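Local atomic coordinates of uncharacterized protein (Arthrobacter sp., PDB entry 3KOP), a protein that is of unknown function but adopts a cyclophilin-like fold and belongs to the DUF3830 family. Residues 76-81 with 125-130; 21-26 with 36-41. All blocks are in the same frame, centred on the assembly; numbering follows the deposited sequence.

Overall arrangement
Leading out of the N-terminal helix 4-19, the chain forms strand 23-28 and turns back at once as strand 33-39; interaction 2 (21-26 with 36-41) closes this beta hairpin, a short loop in sequence. Interaction 1 (76-81 with 125-130) opens only afterwards, bringing the exit of strand 70-76 against strand 125-132 and closing a longer excursion that includes strand 96-103. The two loops follow in series, neither nesting nor crossing. Their centres lie about 18 Å apart and their nearest atoms about 6 Å, without touching, yet both belong to one antiparallel sheet, and helix 45-54 packs against each: F78 touches A54, while L39 touches W52.

Interaction 1: residues 76-81 with 125-130; sequences PAFAPK and TIVDLA
F78 reaches V127 with one corner of its ring: CE2 lies 3.9 Å from V127 CG1, and CZ of the same ring is scarcely farther from that methyl. The ring meets the branch obliquely, and the two side chains cross at about a right angle. At its CA the phenylalanine does not aim at the strand; with chi1 at 42° the ring is tucked between its own backbone N and carbonyl carbon, which brings CE2 and CZ over toward V127, and CE2 toward L129. The touch on L129 is looser, CE2 standing 4.5 Å from L129 CD1.

The two methyls of the valine have different main partners. CG1, trans to the backbone N (chi1 174°), meets the ring of F78, whereas CG2 lies mainly over A77, 3.9 Å from A77 CA, and stays close to F78 CE2. Farther back along the strand, T125 CG2 lies 3.8 Å from A77 CB.

The polar link is a single backbone bond. A77 N donates to T125 O at 3.1 Å, with an N-H...O angle of 157°, and the donor approaches from above the carbonyl plane. Just before it, P76 and I126 form an antiparallel non-hydrogen-bonded pair whose side chains diverge. V127 is itself paired to V75 and L129 to N73, so the contact continues the ladder between strands 70-76 and 125-132 just past the point where the first strand ends. F78 also touches A54 of helix 45-54, so the ring links that helix to the sheet.

The chemistry is therefore mostly apolar: one hydrogen bond fixes the departing chain at A77, and beyond it the link to strand 125-132 is made by the phenylalanine ring resting on aliphatic branches, a contact set by shape rather than by directed bonds.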
loop_
_atom_site.group_PDB
_atom_site.type_symbol
_atom_site.label_atom_id
_atom_site.label_comp_id
_atom_site.label_asym_id
_atom_site.label_seq_id
_atom_site.Cartn_x
_atom_site.Cartn_y
_atom_site.Cartn_z
ATOM N N PRO F 76 -20.519 18.094 13.559
ATOM C CA PRO F 76 -20.027 19.326 12.963
ATOM C C PRO F 76 -18.729 19.775 13.639
ATOM O O PRO F 76 -18.544 19.546 14.848
ATOM C CB PRO F 76 -21.155 20.338 13.237
ATOM C CG PRO F 76 -22.338 19.527 13.633
ATOM C CD PRO F 76 -21.839 18.271 14.206
ATOM N N ALA F 77 -17.849 20.422 12.870
ATOM C CA ALA F 77 -16.623 20.990 13.439
ATOM C C ALA F 77 -16.957 21.886 14.650
ATOM O O ALA F 77 -17.981 22.585 14.666
ATOM C CB ALA F 77 -15.872 21.776 12.405
ATOM N N PHE F 78 -16.110 21.820 15.667
ATOM C CA PHE F 78 -16.375 22.531 16.927
ATOM C C PHE F 78 -15.207 23.416 17.346
ATOM O O PHE F 78 -15.398 24.301 18.133
ATOM C CB PHE F 78 -16.717 21.525 18.051
ATOM C CG PHE F 78 -15.820 20.272 18.058
ATOM C CD1 PHE F 78 -14.509 20.342 18.526
ATOM C CD2 PHE F 78 -16.281 19.070 17.550
ATOM C CE1 PHE F 78 -13.687 19.214 18.540
ATOM C CE2 PHE F 78 -15.458 17.914 17.554
ATOM C CZ PHE F 78 -14.174 17.991 18.045
ATOM N N ALA F 79 -14.011 23.174 16.830
ATOM C CA ALA F 79 -12.829 23.927 17.247
ATOM C C ALA F 79 -12.761 25.228 16.468
ATOM O O ALA F 79 -13.101 25.253 15.309
ATOM C CB ALA F 79 -11.558 23.133 16.997
ATOM N N PRO F 80 -12.234 26.290 17.077
ATOM C CA PRO F 80 -12.117 27.527 16.298
ATOM C C PRO F 80 -11.214 27.332 15.086
ATOM O O PRO F 80 -11.459 27.895 14.048
ATOM C CB PRO F 80 -11.515 28.523 17.287
ATOM C CG PRO F 80 -11.846 27.976 18.645
ATOM C CD PRO F 80 -11.857 26.472 18.487
ATOM N N LYS F 81 -10.169 26.532 15.222
ATOM C CA LYS F 81 -9.458 26.037 14.052
ATOM C C LYS F 81 -9.046 24.584 14.213
ATOM O O LYS F 81 -8.705 24.124 15.307
ATOM C CB LYS F 81 -8.248 26.903 13.690
ATOM C CG LYS F 81 -7.126 26.959 14.694
ATOM C CD LYS F 81 -5.878 27.645 14.102
ATOM C CE LYS F 81 -5.394 26.941 12.824
ATOM N NZ LYS F 81 -3.943 27.187 12.494
ATOM N N THR F 125 -17.394 21.513 7.353
ATOM C CA THR F 125 -16.311 20.716 7.960
ATOM C C THR F 125 -16.929 19.787 8.997
ATOM O O THR F 125 -17.734 20.217 9.820
ATOM C CB THR F 125 -15.231 21.592 8.569
ATOM O OG1 THR F 125 -14.664 22.392 7.528
ATOM C CG2 THR F 125 -14.128 20.743 9.214
ATOM N N ILE F 126 -16.621 18.496 8.869
ATOM C CA ILE F 126 -17.142 17.467 9.758
ATOM C C ILE F 126 -15.975 16.802 10.529
ATOM O O ILE F 126 -14.877 16.620 9.979
ATOM C CB ILE F 126 -17.894 16.393 8.945
ATOM C CG1 ILE F 126 -18.953 17.042 8.042
ATOM C CG2 ILE F 126 -18.464 15.300 9.862
ATOM C CD1 ILE F 126 -19.715 18.133 8.674
ATOM N N VAL F 127 -16.212 16.458 11.793
ATOM C CA VAL F 127 -15.223 15.725 12.580
ATOM C C VAL F 127 -15.719 14.290 12.793
ATOM O O VAL F 127 -16.901 14.061 13.117
ATOM C CB VAL F 127 -14.903 16.464 13.896
ATOM C CG1 VAL F 127 -13.960 15.627 14.815
ATOM C CG2 VAL F 127 -14.246 17.841 13.571
ATOM N N ASP F 128 -14.812 13.349 12.537
ATOM C CA ASP F 128 -14.981 11.911 12.796
ATOM C C ASP F 128 -14.196 11.618 14.058
ATOM O O ASP F 128 -12.988 11.811 14.086
ATOM C CB ASP F 128 -14.434 11.137 11.600
ATOM C CG ASP F 128 -14.536 9.646 11.722
ATOM O OD1 ASP F 128 -14.421 9.066 12.843
ATOM O OD2 ASP F 128 -14.672 9.013 10.636
ATOM N N LEU F 129 -14.898 11.191 15.106
ATOM C CA LEU F 129 -14.291 10.740 16.346
ATOM C C LEU F 129 -14.450 9.233 16.423
ATOM O O LEU F 129 -15.576 8.723 16.405
ATOM C CB LEU F 129 -14.918 11.416 17.568
ATOM C CG LEU F 129 -14.770 12.945 17.584
ATOM C CD1 LEU F 129 -15.668 13.615 18.714
ATOM C CD2 LEU F 129 -13.316 13.347 17.708
ATOM N N ALA F 130 -13.313 8.541 16.483
ATOM C CA ALA F 130 -13.261 7.096 16.287
ATOM C C ALA F 130 -12.564 6.372 17.419
ATOM O O ALA F 130 -11.589 6.868 17.996
ATOM C CB ALA F 130 -12.583 6.740 14.915
#

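Interaction 2: residues 21-26 with 36-41; sequences ARYINI and KALLLD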
loop_
_atom_site.group_PDB
_atom_site.type_symbol
_atom_site.label_atom_id
_atom_site.label_comp_id
_atom_site.label_asym_id
_atom_site.label_seq_id
_atom_site.Cartn_x
_atom_site.Cartn_y
_atom_site.Cartn_z
ATOM N N ALA F 21 -2.665 14.416 34.171
ATOM C CA ALA F 21 -3.430 13.542 33.309
ATOM C C ALA F 21 -4.907 13.937 33.381
ATOM O O ALA F 21 -5.472 14.091 34.472
ATOM C CB ALA F 21 -3.241 12.065 33.733
ATOM N N ARG F 22 -5.521 14.149 32.234
ATOM C CA ARG F 22 -6.997 14.215 32.191
ATOM C C ARG F 22 -7.581 13.112 31.350
ATOM O O ARG F 22 -6.915 12.596 30.445
ATOM C CB ARG F 22 -7.504 15.517 31.630
ATOM C CG ARG F 22 -6.553 16.360 30.959
ATOM C CD ARG F 22 -7.271 17.595 30.376
ATOM N NE ARG F 22 -6.685 17.962 29.104
ATOM C CZ ARG F 22 -6.998 19.054 28.405
ATOM N NH1 ARG F 22 -7.924 19.910 28.818
ATOM N NH2 ARG F 22 -6.377 19.282 27.268
ATOM N N TYR F 23 -8.846 12.791 31.625
ATOM C CA TYR F 23 -9.496 11.632 31.067
ATOM C C TYR F 23 -10.846 11.987 30.485
ATOM O O TYR F 23 -11.513 12.967 30.919
ATOM C CB TYR F 23 -9.678 10.562 32.150
ATOM C CG TYR F 23 -8.375 10.065 32.706
ATOM C CD1 TYR F 23 -7.736 8.954 32.164
ATOM C CD2 TYR F 23 -7.744 10.738 33.764
ATOM C CE1 TYR F 23 -6.497 8.516 32.666
ATOM C CE2 TYR F 23 -6.508 10.296 34.253
ATOM C CZ TYR F 23 -5.917 9.191 33.721
ATOM O OH TYR F 23 -4.724 8.800 34.246
ATOM N N ILE F 24 -11.239 11.205 29.490
ATOM C CA ILE F 24 -12.572 11.309 28.903
ATOM C C ILE F 24 -13.277 9.960 29.036
ATOM O O ILE F 24 -12.641 8.902 29.053
ATOM C CB ILE F 24 -12.496 11.783 27.417
ATOM C CG1 ILE F 24 -11.695 10.781 26.552
ATOM C CG2 ILE F 24 -11.882 13.201 27.360
ATOM C CD1 ILE F 24 -11.767 11.014 25.061
ATOM N N ASN F 25 -14.581 10.022 29.194
ATOM C CA ASN F 25 -15.441 8.874 29.112
ATOM C C ASN F 25 -15.997 8.747 27.704
ATOM O O ASN F 25 -16.382 9.739 27.065
ATOM C CB ASN F 25 -16.580 8.994 30.126
ATOM C CG ASN F 25 -16.109 8.804 31.534
ATOM O OD1 ASN F 25 -15.216 7.982 31.786
ATOM N ND2 ASN F 25 -16.659 9.584 32.468
ATOM N N ILE F 26 -16.068 7.511 27.239
ATOM C CA ILE F 26 -16.571 7.195 25.925
ATOM C C ILE F 26 -17.656 6.145 26.131
ATOM O O ILE F 26 -17.382 5.061 26.631
ATOM C CB ILE F 26 -15.489 6.651 25.003
ATOM C CG1 ILE F 26 -14.294 7.604 24.932
ATOM C CG2 ILE F 26 -16.065 6.407 23.611
ATOM C CD1 ILE F 26 -13.027 7.019 24.200
ATOM N N LYS F 36 -12.959 4.461 29.669
ATOM C CA LYS F 36 -12.256 5.682 30.000
ATOM C C LYS F 36 -10.933 5.727 29.261
ATOM O O LYS F 36 -10.237 4.723 29.178
ATOM C CB LYS F 36 -11.992 5.795 31.507
ATOM C CG LYS F 36 -11.385 7.116 31.896
ATOM C CD LYS F 36 -10.945 7.196 33.358
ATOM C CE LYS F 36 -12.083 7.300 34.272
ATOM N NZ LYS F 36 -11.602 7.822 35.638
ATOM N N ALA F 37 -10.605 6.915 28.758
ATOM C CA ALA F 37 -9.432 7.136 27.948
ATOM C C ALA F 37 -8.625 8.289 28.499
ATOM O O ALA F 37 -9.184 9.294 28.933
ATOM C CB ALA F 37 -9.837 7.411 26.488
ATOM N N LEU F 38 -7.309 8.107 28.483
ATOM C CA LEU F 38 -6.363 9.126 28.811
ATOM C C LEU F 38 -6.172 10.010 27.609
ATOM O O LEU F 38 -5.888 9.546 26.512
ATOM C CB LEU F 38 -5.035 8.503 29.177
ATOM C CG LEU F 38 -3.851 9.434 29.307
ATOM C CD1 LEU F 38 -4.024 10.286 30.628
ATOM C CD2 LEU F 38 -2.555 8.631 29.303
ATOM N N LEU F 39 -6.263 11.311 27.842
ATOM C CA LEU F 39 -6.069 12.271 26.797
ATOM C C LEU F 39 -4.574 12.511 26.602
ATOM O O LEU F 39 -3.868 12.709 27.566
ATOM C CB LEU F 39 -6.775 13.542 27.219
ATOM C CG LEU F 39 -7.680 14.214 26.263
ATOM C CD1 LEU F 39 -8.668 13.243 25.613
ATOM C CD2 LEU F 39 -8.428 15.354 27.012
ATOM N N LEU F 40 -4.100 12.485 25.352
ATOM C CA LEU F 40 -2.668 12.494 25.064
ATOM C C LEU F 40 -2.159 13.938 24.903
ATOM O O LEU F 40 -1.778 14.382 23.806
ATOM C CB LEU F 40 -2.348 11.632 23.840
ATOM C CG LEU F 40 -2.671 10.133 23.966
ATOM C CD1 LEU F 40 -2.381 9.476 22.612
ATOM C CD2 LEU F 40 -1.927 9.405 25.153
ATOM N N ASP F 41 -2.181 14.658 26.028
ATOM C CA ASP F 41 -1.741 16.064 26.077
ATOM C C ASP F 41 -0.275 16.226 25.767
ATOM O O ASP F 41 0.124 17.287 25.299
ATOM C CB ASP F 41 -2.075 16.683 27.440
ATOM C CG ASP F 41 -3.535 17.014 27.570
ATOM O OD1 ASP F 41 -4.023 17.723 26.694
ATOM O OD2 ASP F 41 -4.191 16.590 28.530
HETATM O O HOH W 1 -3.775 14.168 29.796
#
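R22 and D41 join in a side-on salt bridge, with NE of the arginine giving a hydrogen bond to D41 OD2 and NH2 another to D41 OD1, each at 2.9 Å. Both oxygens are met on their syn sides, and the guanidinium and carboxylate planes are turned 32° apart. A water adds a second grip on the aspartate: it accepts from R22 N and donates to L39 O and to D41 OD2, the last at 2.8 Å. The arginine also makes a cation-pi contact with W52 of helix 45-54.

Backbone bonds come next. L39 N donates to R22 O, and I24 and A37 exchange a reciprocal pair, the mark of an antiparallel hydrogen-bonded position. This is the beta hairpin of strands 23-28 and 33-39, flanked in the sheet by strands 178-183 and 145-157.

Side chains then sort by face. On the one with Y23, N25 and K36, L38 CD1 lies 4.1 Å from the centroid of the Y23 ring as an off-centre CH-pi contact, and the same methyl is 3.7 Å from A21 CB. K36, extended through chi1 (-174°) and chi2, runs its CD past Y23 CB at 3.8 Å. On the other, buried face, I24 sets CG1 against A37 CB and CG2 against L39 CD1, while I26 CD1 reaches A37 CB at 3.9 Å.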